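Local coordinates for integral membrane indolylacetylinositol arabinosyltransferase EmbB (Mycolicibacterium smegmatis MC2 155, PDB 7BVC), which probably polymerises arabinose into the arabinan of mycobacterial cell-wall arabinogalactan as an integral membrane glycosyltransferase, here with ethambutol bound, at residues D65-A69 / V1055-A1060; I126-V130 / N184-A188; A293-E297 / T327-D331; Y714-S718 / G732-D736; L1027-M1033 / L1048-V1054. All coordinates share one frame; numbering follows the deposited sequence.

Contact 1. Residues D65-A69 / V1055-A1060; sequences DNVTA and VEATPA
Thr68 and Thr1058 carry the one sound hydrogen bond of this contact, a weak parallel association of two chain pieces almost a thousand residues apart. The donor is Thr68 N and the acceptor Thr1058 O, 3.2 Å away; the N-H points nearly straight at the oxygen, with an angle of 164°, although the nitrogen stands above the carbonyl plane. A second backbone bond, from Ala1060 N to Thr68 O, is long and weak. Two CA-H...O contacts supplement the pair: Val67 CA approaches Thr1058 O at 3.5 Å, and Pro1059 CA approaches Thr68 O at 3.4 Å.

Apolar contacts follow the same path. With CG1 anti to the backbone N (chi1 160°), Val67 extends this branch to the methyl of Ala1060, CG1 to CB 3.6 Å. Earlier along both segments Asn66 CB meets Ala1057 CB at 3.8 Å. The methyl of Thr68, CG2, rests against the peptide link between Thr1058 and Pro1059, 3.8 Å from Pro1059 N.

Polar side chains add little across the gap. The side chains of Asn66 and Val1055 cross at about a right angle, and Asn66 OD1 is engaged by the backbone N of Thr194.

Strand 67-68 lies between strand 191-192, antiparallel to it and joined through Val67 with Val192, and the loosely attached strand 1058-1059 at the edge. The small mixed sheet brings the concanavalin-like part of the chain against its C-terminal domain, with Ala1060 also touching Leu56 and Gln60.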
# COMPACT_ATOMS: atom_id res chain seq x y z
N ASP B 65 -44.09 0.51 28.83
CA ASP B 65 -43.80 1.07 27.51
C ASP B 65 -42.31 0.96 27.22
O ASP B 65 -41.48 1.00 28.13
CB ASP B 65 -44.25 2.53 27.42
CG ASP B 65 -45.75 2.69 27.60
OD1 ASP B 65 -46.49 1.73 27.31
OD2 ASP B 65 -46.18 3.78 28.03
N ASN B 66 -41.98 0.82 25.94
CA ASN B 66 -40.59 0.75 25.53
C ASN B 66 -39.86 2.04 25.89
O ASN B 66 -40.47 3.09 26.10
CB ASN B 66 -40.49 0.48 24.03
CG ASN B 66 -41.12 -0.83 23.62
OD1 ASN B 66 -41.13 -1.79 24.39
ND2 ASN B 66 -41.66 -0.88 22.41
N VAL B 67 -38.54 1.94 25.96
CA VAL B 67 -37.69 3.06 26.37
C VAL B 67 -36.43 3.05 25.52
O VAL B 67 -35.88 1.98 25.23
CB VAL B 67 -37.36 3.00 27.87
CG1 VAL B 67 -36.14 3.83 28.20
CG2 VAL B 67 -38.54 3.47 28.70
N THR B 68 -35.98 4.23 25.10
CA THR B 68 -34.74 4.37 24.34
C THR B 68 -33.75 5.19 25.14
O THR B 68 -34.11 6.20 25.77
CB THR B 68 -35.01 5.00 22.97
OG1 THR B 68 -33.82 4.92 22.16
CG2 THR B 68 -35.45 6.45 23.08
N ALA B 69 -32.49 4.74 25.17
CA ALA B 69 -31.41 5.42 25.87
C ALA B 69 -30.07 4.91 25.34
O ALA B 69 -29.37 4.17 26.04
CB ALA B 69 -31.51 5.19 27.38
N VAL B 1055 -39.19 0.26 16.51
CA VAL B 1055 -40.33 0.29 17.40
C VAL B 1055 -40.42 1.69 18.00
O VAL B 1055 -39.42 2.41 18.07
CB VAL B 1055 -40.23 -0.78 18.51
CG1 VAL B 1055 -40.46 -2.16 17.94
CG2 VAL B 1055 -38.88 -0.70 19.19
N GLU B 1056 -41.62 2.07 18.43
CA GLU B 1056 -41.86 3.42 18.91
C GLU B 1056 -41.52 3.49 20.40
O GLU B 1056 -42.15 2.81 21.22
CB GLU B 1056 -43.31 3.82 18.66
CG GLU B 1056 -43.59 5.31 18.76
CD GLU B 1056 -43.82 5.78 20.18
OE1 GLU B 1056 -44.26 4.95 21.01
OE2 GLU B 1056 -43.57 6.97 20.46
N ALA B 1057 -40.54 4.32 20.75
CA ALA B 1057 -40.06 4.39 22.12
C ALA B 1057 -39.67 5.82 22.46
O ALA B 1057 -39.16 6.55 21.60
CB ALA B 1057 -38.88 3.44 22.34
N THR B 1058 -39.89 6.20 23.71
CA THR B 1058 -39.58 7.54 24.20
C THR B 1058 -38.40 7.50 25.16
O THR B 1058 -38.16 6.47 25.80
CB THR B 1058 -40.80 8.17 24.89
OG1 THR B 1058 -41.15 7.40 26.05
CG2 THR B 1058 -41.99 8.24 23.95
N PRO B 1059 -37.66 8.60 25.28
CA PRO B 1059 -36.44 8.59 26.11
C PRO B 1059 -36.72 8.32 27.58
O PRO B 1059 -37.85 8.41 28.06
CB PRO B 1059 -35.87 9.99 25.90
CG PRO B 1059 -36.40 10.41 24.57
CD PRO B 1059 -37.77 9.83 24.49
N ALA B 1060 -35.65 8.00 28.30
CA ALA B 1060 -35.70 7.65 29.71
C ALA B 1060 -35.47 8.89 30.59
O ALA B 1060 -35.54 10.03 30.12
CB ALA B 1060 -34.67 6.56 30.01

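Contact 2. Residues I126-V130 / N184-A188; sequences IVRNV and NLRPA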
# COMPACT_ATOMS: atom_id res chain seq x y z
N ILE B 126 -30.37 -15.13 26.24
CA ILE B 126 -29.27 -15.07 25.28
C ILE B 126 -28.51 -13.77 25.47
O ILE B 126 -29.11 -12.69 25.49
CB ILE B 126 -29.80 -15.19 23.83
CG1 ILE B 126 -30.75 -16.38 23.71
CG2 ILE B 126 -28.64 -15.32 22.86
CD1 ILE B 126 -30.06 -17.72 23.58
N VAL B 127 -27.20 -13.87 25.63
CA VAL B 127 -26.34 -12.70 25.78
C VAL B 127 -25.18 -12.80 24.81
O VAL B 127 -24.25 -13.59 25.03
CB VAL B 127 -25.84 -12.55 27.23
CG1 VAL B 127 -24.88 -11.39 27.34
CG2 VAL B 127 -27.01 -12.37 28.18
N ARG B 128 -25.22 -12.01 23.74
CA ARG B 128 -24.16 -11.99 22.72
C ARG B 128 -23.96 -13.37 22.10
O ARG B 128 -22.85 -13.89 22.03
CB ARG B 128 -22.85 -11.45 23.30
CG ARG B 128 -22.96 -10.07 23.91
CD ARG B 128 -21.60 -9.48 24.18
NE ARG B 128 -21.67 -8.05 24.45
CZ ARG B 128 -21.45 -7.11 23.54
NH1 ARG B 128 -21.16 -7.44 22.29
NH2 ARG B 128 -21.54 -5.83 23.87
N ASN B 129 -25.07 -13.97 21.64
CA ASN B 129 -25.06 -15.27 20.98
C ASN B 129 -24.48 -16.36 21.87
O ASN B 129 -23.84 -17.30 21.39
CB ASN B 129 -24.31 -15.22 19.65
CG ASN B 129 -25.19 -14.75 18.51
OD1 ASN B 129 -26.41 -14.86 18.57
ND2 ASN B 129 -24.57 -14.22 17.46
N VAL B 130 -24.70 -16.25 23.18
CA VAL B 130 -24.23 -17.23 24.15
C VAL B 130 -25.45 -17.62 24.98
O VAL B 130 -25.93 -16.83 25.80
CB VAL B 130 -23.11 -16.69 25.04
CG1 VAL B 130 -22.89 -17.60 26.24
CG2 VAL B 130 -21.82 -16.55 24.24
N ASN B 184 -16.30 -9.97 29.42
CA ASN B 184 -16.59 -9.42 28.11
C ASN B 184 -17.96 -9.82 27.59
O ASN B 184 -18.22 -9.73 26.39
CB ASN B 184 -15.51 -9.85 27.11
CG ASN B 184 -14.18 -9.16 27.35
OD1 ASN B 184 -14.14 -7.99 27.73
ND2 ASN B 184 -13.09 -9.88 27.14
N LEU B 185 -18.85 -10.27 28.48
CA LEU B 185 -20.20 -10.66 28.12
C LEU B 185 -21.23 -9.63 28.57
O LEU B 185 -22.39 -9.97 28.83
CB LEU B 185 -20.54 -12.04 28.70
CG LEU B 185 -20.17 -13.27 27.86
CD1 LEU B 185 -20.86 -14.50 28.41
CD2 LEU B 185 -20.53 -13.06 26.40
N ARG B 186 -20.83 -8.38 28.68
CA ARG B 186 -21.76 -7.33 29.07
C ARG B 186 -22.50 -6.82 27.84
O ARG B 186 -21.87 -6.41 26.86
CB ARG B 186 -21.02 -6.18 29.76
CG ARG B 186 -20.12 -6.65 30.89
CD ARG B 186 -20.02 -5.63 32.00
NE ARG B 186 -19.26 -4.45 31.62
CZ ARG B 186 -17.94 -4.43 31.45
NH1 ARG B 186 -17.23 -5.53 31.62
NH2 ARG B 186 -17.33 -3.30 31.10
N PRO B 187 -23.83 -6.82 27.86
CA PRO B 187 -24.59 -6.51 26.64
C PRO B 187 -24.45 -5.05 26.24
O PRO B 187 -24.03 -4.20 27.02
CB PRO B 187 -26.03 -6.85 27.04
CG PRO B 187 -26.06 -6.63 28.51
CD PRO B 187 -24.72 -7.07 29.01
N ALA B 188 -24.81 -4.78 25.00
CA ALA B 188 -24.83 -3.43 24.46
C ALA B 188 -26.21 -2.83 24.68
O ALA B 188 -27.21 -3.40 24.22
CB ALA B 188 -24.47 -3.42 22.97
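Arg128 reaches across to the backbone of Arg186 and holds its carbonyl oxygen with two nitrogens, side-on. Arg128 NE lies 2.9 Å from Arg186 O, and Arg128 NH2 is 3.1 Å from the same atom. The oxygen sits close to the guanidinium plane, but the two donors use it differently: NH2 approaches in the carbonyl plane, NE from above it. An extended chain from CG to NE (chi2 -167°, chi3 166°) carries the head over this distance, and NH2 then passes Ala188 CB at 3.9 Å.

Apolar contacts lie beside the grip. Leu185 sends CD2 to within 4.2 Å of Arg128 CB, and its other branch, CD1, meets Val130 CG1 at 4.3 Å. Separately, Val127 CG1 approaches the carbonyl oxygen of Leu185.

What positions these groups is a two-residue type I' turn. Arg128 and Asn129 both take left-handed helical backbone angles, and Val127 N bonds to Val130 O at 3.2 Å, with a weak return bond, so the turn projects Arg128 from the end of strand 122-127. On the facing loop, Arg1079 binds Asn184 O through its NE and touches Arg128, while Arg186 turns its own NE to Pro76 O.

In this contact the arginine's charge meets a backbone dipole instead of a carboxylate; the doubly held carbonyl is probably polarised, and this anchor acts on a backbone atom of the loop, with Leu185 adding apolar contact.

Contact 3. Residues A293-E297 / T327-D331; sequences ARTAE and TKVSD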
# COMPACT_ATOMS: atom_id res chain seq x y z
N ALA B 293 -15.78 20.01 18.38
CA ALA B 293 -15.83 21.24 19.16
C ALA B 293 -17.24 21.76 19.39
O ALA B 293 -17.48 22.45 20.39
CB ALA B 293 -15.01 22.33 18.46
N ARG B 294 -18.19 21.45 18.50
CA ARG B 294 -19.55 21.93 18.68
C ARG B 294 -20.34 21.16 19.74
O ARG B 294 -21.41 21.62 20.14
CB ARG B 294 -20.31 21.88 17.35
CG ARG B 294 -19.91 22.96 16.37
CD ARG B 294 -20.59 22.76 15.03
NE ARG B 294 -22.01 23.08 15.08
CZ ARG B 294 -22.86 22.84 14.10
NH1 ARG B 294 -22.45 22.26 12.98
NH2 ARG B 294 -24.14 23.16 14.23
N THR B 295 -19.83 20.02 20.19
CA THR B 295 -20.52 19.20 21.18
C THR B 295 -19.80 19.11 22.51
O THR B 295 -20.33 18.51 23.45
CB THR B 295 -20.73 17.78 20.64
OG1 THR B 295 -19.48 17.09 20.60
CG2 THR B 295 -21.31 17.82 19.24
N ALA B 296 -18.61 19.70 22.63
CA ALA B 296 -17.77 19.54 23.81
C ALA B 296 -18.28 20.31 25.02
O ALA B 296 -17.80 20.05 26.13
CB ALA B 296 -16.34 19.96 23.50
N GLU B 297 -19.21 21.24 24.85
CA GLU B 297 -19.76 21.96 25.99
C GLU B 297 -20.99 21.28 26.56
O GLU B 297 -21.20 21.30 27.78
CB GLU B 297 -20.11 23.40 25.60
CG GLU B 297 -20.38 24.30 26.79
CD GLU B 297 -20.99 25.62 26.40
OE1 GLU B 297 -21.54 25.72 25.28
OE2 GLU B 297 -20.91 26.57 27.20
N THR B 327 -16.68 28.79 18.83
CA THR B 327 -17.94 28.37 18.23
C THR B 327 -19.16 28.95 18.93
O THR B 327 -20.28 28.70 18.46
CB THR B 327 -18.05 26.84 18.22
OG1 THR B 327 -17.74 26.33 19.53
CG2 THR B 327 -17.10 26.24 17.21
N LYS B 328 -19.00 29.69 20.02
CA LYS B 328 -20.15 30.32 20.66
C LYS B 328 -20.60 31.57 19.91
O LYS B 328 -21.78 31.93 19.96
CB LYS B 328 -19.84 30.66 22.11
CG LYS B 328 -19.21 29.51 22.89
CD LYS B 328 -19.22 29.79 24.38
CE LYS B 328 -20.57 29.50 24.99
NZ LYS B 328 -20.54 29.57 26.47
N VAL B 329 -19.67 32.25 19.23
CA VAL B 329 -20.04 33.40 18.41
C VAL B 329 -20.73 32.93 17.14
O VAL B 329 -21.88 33.29 16.86
CB VAL B 329 -18.80 34.25 18.09
CG1 VAL B 329 -19.20 35.54 17.40
CG2 VAL B 329 -18.02 34.54 19.35
N SER B 330 -20.04 32.11 16.35
CA SER B 330 -20.58 31.53 15.12
C SER B 330 -19.63 30.43 14.67
O SER B 330 -18.48 30.36 15.12
CB SER B 330 -20.75 32.58 14.02
OG SER B 330 -19.49 32.97 13.49
N ASP B 331 -20.13 29.57 13.79
CA ASP B 331 -19.34 28.46 13.27
C ASP B 331 -19.16 28.54 11.76
O ASP B 331 -18.92 27.51 11.11
CB ASP B 331 -19.96 27.12 13.66
CG ASP B 331 -21.24 26.83 12.92
OD1 ASP B 331 -22.14 27.69 12.92
OD2 ASP B 331 -21.33 25.74 12.32
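The guanidinium of Arg294 has Asp331 over one face: OD2 stands 3.6 Å above its plane, offset toward the rim, and the carboxylate is turned 40° from that plane. The setting is the GT-C membrane domain, where the end of helix 287-294 and Glu297 of helix 296-299 meet the loop that follows helix 320-326. The nearest charged atoms, Arg294 NH1 and Asp331 OD2, are 3.7 Å apart. This is a long salt bridge of charge alone, since no N-H points at the oxygen. The guanidinium has a firmer partner outside the contact, NH2 bonding to the backbone O of Gln981.

A bend at chi3 (72°) carries the arginine chain past Asp331, so that OD2 ends over the face of the guanidinium. Thr327 makes a looser approach, CG2 to Arg294 CG 4.4 Å, while its OG1 turns back to Leu323 O in the preceding helix 320-326.

Ethambutol is bound about 11 Å from the side chain of Ala293, so the contact lies near the drug pocket but is not part of it. Pro979 and Pro983, which touch Asp331 and Arg294 respectively, bring the C-terminal domain against the same surface.

At the exposed end Glu297, with its chain extended beyond CG, crosses Lys328 at about a right angle. Lys328 NZ gives a hydrogen-bonded salt bridge to Glu297 OE2 over 3.1 Å, meeting the oxygen on its syn side and 27° out of the carboxylate plane.

Contact 4. Residues Y714-S718 / G732-D736; sequences YPTYS and GLADD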
# COMPACT_ATOMS: atom_id res chain seq x y z
N TYR B 714 -20.54 28.54 -11.36
CA TYR B 714 -21.18 29.74 -10.81
C TYR B 714 -22.51 29.79 -11.54
O TYR B 714 -22.50 29.60 -12.73
CB TYR B 714 -20.26 30.95 -10.94
CG TYR B 714 -20.95 32.20 -10.53
CD1 TYR B 714 -20.64 32.85 -9.39
CD2 TYR B 714 -21.99 32.68 -11.28
CE1 TYR B 714 -21.34 33.97 -9.02
CE2 TYR B 714 -22.70 33.79 -10.94
CZ TYR B 714 -22.36 34.43 -9.80
OH TYR B 714 -23.09 35.51 -9.49
N PRO B 715 -23.67 29.93 -10.88
CA PRO B 715 -23.72 30.34 -9.52
C PRO B 715 -23.95 29.18 -8.57
O PRO B 715 -24.41 29.44 -7.59
CB PRO B 715 -25.00 31.13 -9.51
CG PRO B 715 -25.85 30.34 -10.39
CD PRO B 715 -24.95 29.84 -11.49
N THR B 716 -23.39 28.01 -8.83
CA THR B 716 -23.59 26.84 -7.96
C THR B 716 -22.52 26.80 -6.88
O THR B 716 -21.85 27.73 -6.69
CB THR B 716 -23.95 25.59 -8.75
OG1 THR B 716 -24.00 24.52 -7.84
CG2 THR B 716 -22.97 25.20 -9.82
N TYR B 717 -22.34 25.71 -6.21
CA TYR B 717 -21.48 25.79 -5.03
C TYR B 717 -20.01 25.77 -5.43
O TYR B 717 -19.54 24.82 -6.08
CB TYR B 717 -21.78 24.63 -4.08
CG TYR B 717 -20.89 24.62 -2.85
CD1 TYR B 717 -21.22 25.36 -1.73
CD2 TYR B 717 -19.73 23.86 -2.82
CE1 TYR B 717 -20.41 25.35 -0.61
CE2 TYR B 717 -18.92 23.85 -1.71
CZ TYR B 717 -19.26 24.60 -0.60
OH TYR B 717 -18.46 24.59 0.51
N SER B 718 -19.27 26.80 -5.03
CA SER B 718 -17.82 26.80 -5.06
C SER B 718 -17.31 27.19 -3.68
O SER B 718 -18.04 27.74 -2.85
CB SER B 718 -17.26 27.76 -6.12
OG SER B 718 -17.86 29.04 -6.02
N GLY B 732 -23.77 26.46 3.65
CA GLY B 732 -22.79 25.90 2.74
C GLY B 732 -23.45 25.14 1.61
O GLY B 732 -24.13 25.74 0.77
N LEU B 733 -23.25 23.82 1.57
CA LEU B 733 -23.91 23.01 0.56
C LEU B 733 -25.41 22.87 0.78
O LEU B 733 -26.11 22.38 -0.11
CB LEU B 733 -23.29 21.61 0.51
CG LEU B 733 -22.24 21.36 -0.57
CD1 LEU B 733 -21.46 20.10 -0.27
CD2 LEU B 733 -22.90 21.27 -1.93
N ALA B 734 -25.92 23.29 1.94
CA ALA B 734 -27.34 23.16 2.23
C ALA B 734 -28.21 24.09 1.39
O ALA B 734 -29.43 24.01 1.49
CB ALA B 734 -27.60 23.43 3.72
N ASP B 735 -27.61 24.96 0.58
CA ASP B 735 -28.36 25.86 -0.28
C ASP B 735 -28.36 25.44 -1.74
O ASP B 735 -29.21 25.91 -2.50
CB ASP B 735 -27.82 27.28 -0.17
CG ASP B 735 -28.28 27.99 1.09
OD1 ASP B 735 -29.08 27.40 1.84
OD2 ASP B 735 -27.84 29.13 1.32
N ASP B 736 -27.44 24.57 -2.15
CA ASP B 736 -27.28 24.19 -3.55
C ASP B 736 -27.59 22.73 -3.81
O ASP B 736 -27.34 22.24 -4.92
CB ASP B 736 -25.87 24.52 -4.02
CG ASP B 736 -25.58 26.01 -4.02
OD1 ASP B 736 -26.18 26.73 -4.84
OD2 ASP B 736 -24.75 26.45 -3.19
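Asp736 OD2 lies against Tyr717 CB at 3.6 Å and is held from beyond the contact by a salt bridge to Arg725 NH1. The carboxylate thus touches the tyrosine with an oxygen whose charge is met by Arg725 of the short helix 722-725, in the connection between the two segments. With respect to the aromatic ring, OD2 is found at the edge, in plane, and the ring and carboxylate planes are 59° apart. The other oxygen, OD1, passes Thr716 CA at 4.1 Å.

The ring itself does most of the packing. Tyr717 CG is anti to the backbone N (chi1 178°), which directs the ring toward the loop 732-736. There Leu733 covers one face in a CH-pi contact: its CG stands 4.1 Å from the ring centroid and only 5° off the normal, and its CD2 comes to 4.0 Å from Tyr717 CG. The two side chains cross at about a right angle, with CG of the leucine over the centre of the face and CD2 nearer the CB end. Nearer the phenol end, Tyr717 CE1 approaches the backbone at Gly732 C, 3.8 Å away.

Within the second loop, Asp736 N bonds to Leu733 O, a turn that places the leucine and the aspartate around one tyrosine.

Val635 touches both Tyr717 and Leu733. Ser1038, which follows strand 1028-1037, accepts from Thr716 OG1 and pairs by backbone with Asp736, so the chain that leaves helix 690-712 is tied down where strand 737-739 begins.

Contact 5. Residues L1027-M1033 / L1048-V1054; sequences LLRASVM and LRKFDTV
Phe1051 packs against Leu1028, whose side chain crosses it at about a right angle, and against Ala1030, all on one face of a beta hairpin whose strands 1028-1037 and 1047-1053 run antiparallel. From the base outward, Phe1051 CB meets Leu1028 CD1 at 4.0 Å, and CG comes closer to the same methyl. That CD1 stands over one face of the ring, toward its rim, as a CH-pi contact. Next, Phe1051 CD1 faces Arg1029 O, which lies at the ring edge, and further out CE1 touches Ala1030 CB at 3.6 Å. Chi1 of -85° places CG beside the backbone N, and the ring stands out from the sheet.

Val1032 and Arg1049 continue this face side by side, pointing the same way; Val1032 CG2 is 3.5 Å from Arg1049 NE, a nitrogen held by a salt bridge with Asp793. The opposite face carries Arg1029 with Asp1052 and Ser1031 with Lys1050. These are the hydrogen-bonded pairs, each closed by two backbone bonds of 2.9 Å, as between Asp1052 N and Arg1029 O.

Strand 996-999 extends the sheet beyond 1047-1053, through backbone bonds to Arg1049 and Phe1051, and strand 737-739 flanks the other side, where Val739 touches Met1033 and Leu1048.

At the far end of the hairpin from Met1033, the extended Arg1029 chain crosses Val1054 at about a right angle, and Val1054 CG1 sits over the centre of the guanidinium face, 4.2 Å from Arg1029 CZ.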
# COMPACT_ATOMS: atom_id res chain seq x y z
N LEU B 1027 -30.77 0.37 16.38
CA LEU B 1027 -31.97 1.11 16.75
C LEU B 1027 -32.80 1.59 15.57
O LEU B 1027 -34.02 1.69 15.69
CB LEU B 1027 -31.59 2.32 17.62
CG LEU B 1027 -32.71 3.16 18.21
CD1 LEU B 1027 -33.72 2.28 18.92
CD2 LEU B 1027 -32.15 4.20 19.16
N LEU B 1028 -32.19 1.87 14.42
CA LEU B 1028 -32.87 2.53 13.32
C LEU B 1028 -32.62 1.78 12.01
O LEU B 1028 -31.78 0.88 11.93
CB LEU B 1028 -32.41 3.99 13.19
CG LEU B 1028 -32.49 4.84 14.46
CD1 LEU B 1028 -31.61 6.06 14.33
CD2 LEU B 1028 -33.92 5.23 14.76
N ARG B 1029 -33.38 2.17 10.98
CA ARG B 1029 -33.24 1.62 9.64
C ARG B 1029 -33.02 2.77 8.66
O ARG B 1029 -33.77 3.75 8.69
CB ARG B 1029 -34.47 0.81 9.24
CG ARG B 1029 -34.57 -0.55 9.89
CD ARG B 1029 -35.98 -1.10 9.80
NE ARG B 1029 -36.04 -2.52 10.10
CZ ARG B 1029 -37.16 -3.18 10.40
NH1 ARG B 1029 -38.32 -2.54 10.44
NH2 ARG B 1029 -37.12 -4.48 10.66
N ALA B 1030 -32.02 2.65 7.81
CA ALA B 1030 -31.62 3.73 6.91
C ALA B 1030 -32.14 3.49 5.49
O ALA B 1030 -32.15 2.36 5.00
CB ALA B 1030 -30.10 3.88 6.88
N SER B 1031 -32.55 4.57 4.84
CA SER B 1031 -33.04 4.49 3.47
C SER B 1031 -32.55 5.69 2.68
O SER B 1031 -32.64 6.83 3.14
CB SER B 1031 -34.57 4.43 3.44
OG SER B 1031 -35.14 5.63 3.91
N VAL B 1032 -32.05 5.43 1.47
CA VAL B 1032 -31.47 6.50 0.65
C VAL B 1032 -32.58 7.37 0.07
O VAL B 1032 -33.70 6.92 -0.20
CB VAL B 1032 -30.59 5.90 -0.46
CG1 VAL B 1032 -29.97 6.98 -1.34
CG2 VAL B 1032 -29.50 5.04 0.14
N MET B 1033 -32.26 8.65 -0.13
CA MET B 1033 -33.14 9.59 -0.81
C MET B 1033 -32.48 10.09 -2.08
O MET B 1033 -31.27 9.97 -2.27
CB MET B 1033 -33.50 10.78 0.10
CG MET B 1033 -34.08 10.40 1.44
SD MET B 1033 -34.52 11.85 2.41
CE MET B 1033 -35.89 12.49 1.45
N LEU B 1048 -27.87 11.62 1.05
CA LEU B 1048 -28.69 11.87 2.22
C LEU B 1048 -29.54 10.64 2.50
O LEU B 1048 -30.03 9.98 1.57
CB LEU B 1048 -29.58 13.10 2.04
CG LEU B 1048 -30.44 13.51 3.24
CD1 LEU B 1048 -29.56 14.01 4.37
CD2 LEU B 1048 -31.45 14.57 2.84
N ARG B 1049 -29.72 10.33 3.78
CA ARG B 1049 -30.45 9.14 4.19
C ARG B 1049 -31.48 9.49 5.25
O ARG B 1049 -31.38 10.51 5.93
CB ARG B 1049 -29.50 8.06 4.71
CG ARG B 1049 -28.65 7.44 3.63
CD ARG B 1049 -27.93 6.20 4.11
NE ARG B 1049 -27.42 5.41 2.99
CZ ARG B 1049 -26.37 5.75 2.25
NH1 ARG B 1049 -25.71 6.87 2.50
NH2 ARG B 1049 -25.98 4.96 1.25
N LYS B 1050 -32.47 8.62 5.38
CA LYS B 1050 -33.57 8.80 6.31
C LYS B 1050 -33.58 7.64 7.29
O LYS B 1050 -33.39 6.48 6.90
CB LYS B 1050 -34.91 8.86 5.57
CG LYS B 1050 -35.89 9.87 6.12
CD LYS B 1050 -37.16 9.88 5.29
CE LYS B 1050 -38.14 10.93 5.79
NZ LYS B 1050 -38.36 10.81 7.25
N PHE B 1051 -33.79 7.96 8.56
CA PHE B 1051 -33.78 6.98 9.64
C PHE B 1051 -35.21 6.74 10.10
O PHE B 1051 -35.90 7.68 10.52
CB PHE B 1051 -32.92 7.46 10.81
CG PHE B 1051 -31.47 7.14 10.65
CD1 PHE B 1051 -31.06 5.92 10.15
CD2 PHE B 1051 -30.50 8.07 10.99
CE1 PHE B 1051 -29.73 5.63 10.00
CE2 PHE B 1051 -29.17 7.79 10.84
CZ PHE B 1051 -28.78 6.57 10.35
N ASP B 1052 -35.65 5.49 10.04
CA ASP B 1052 -36.97 5.08 10.51
C ASP B 1052 -36.81 4.17 11.71
O ASP B 1052 -35.95 3.28 11.73
CB ASP B 1052 -37.75 4.37 9.40
CG ASP B 1052 -37.71 5.12 8.09
OD1 ASP B 1052 -36.91 4.74 7.21
OD2 ASP B 1052 -38.47 6.10 7.94
N THR B 1053 -37.65 4.39 12.72
CA THR B 1053 -37.57 3.61 13.94
C THR B 1053 -38.08 2.19 13.71
O THR B 1053 -38.96 1.95 12.87
CB THR B 1053 -38.38 4.27 15.05
OG1 THR B 1053 -39.75 4.39 14.64
CG2 THR B 1053 -37.83 5.65 15.36
N VAL B 1054 -37.53 1.25 14.46
CA VAL B 1054 -37.99 -0.13 14.42
C VAL B 1054 -39.21 -0.32 15.31
O VAL B 1054 -40.17 -0.99 14.92
CB VAL B 1054 -36.85 -1.08 14.82
CG1 VAL B 1054 -37.23 -2.51 14.53
CG2 VAL B 1054 -35.57 -0.70 14.09

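In the fold
Contact 1 closes a loop of the chain that holds all the others, which follow one another within it in the order 2, 3, 4, 5. Contacts 1 and 5 touch, through Thr68 and Leu1027, their centres 17 Å apart, and strands 1047-1053 and 1058-1059 follow each other in the chain. Contact 2, in the concanavalin-like part, is centred 21 Å from contact 1, while contacts 4 and 5 share the C-terminal domain, where strand 737-739 follows contact 4 and joins the sheet of contact 5. Contact 3 belongs to the membrane domain, its nearest atoms about 9 Å from contact 4. Contact 1 thus joins the concanavalin-like part to the C-terminal domain across almost the whole length of the chain.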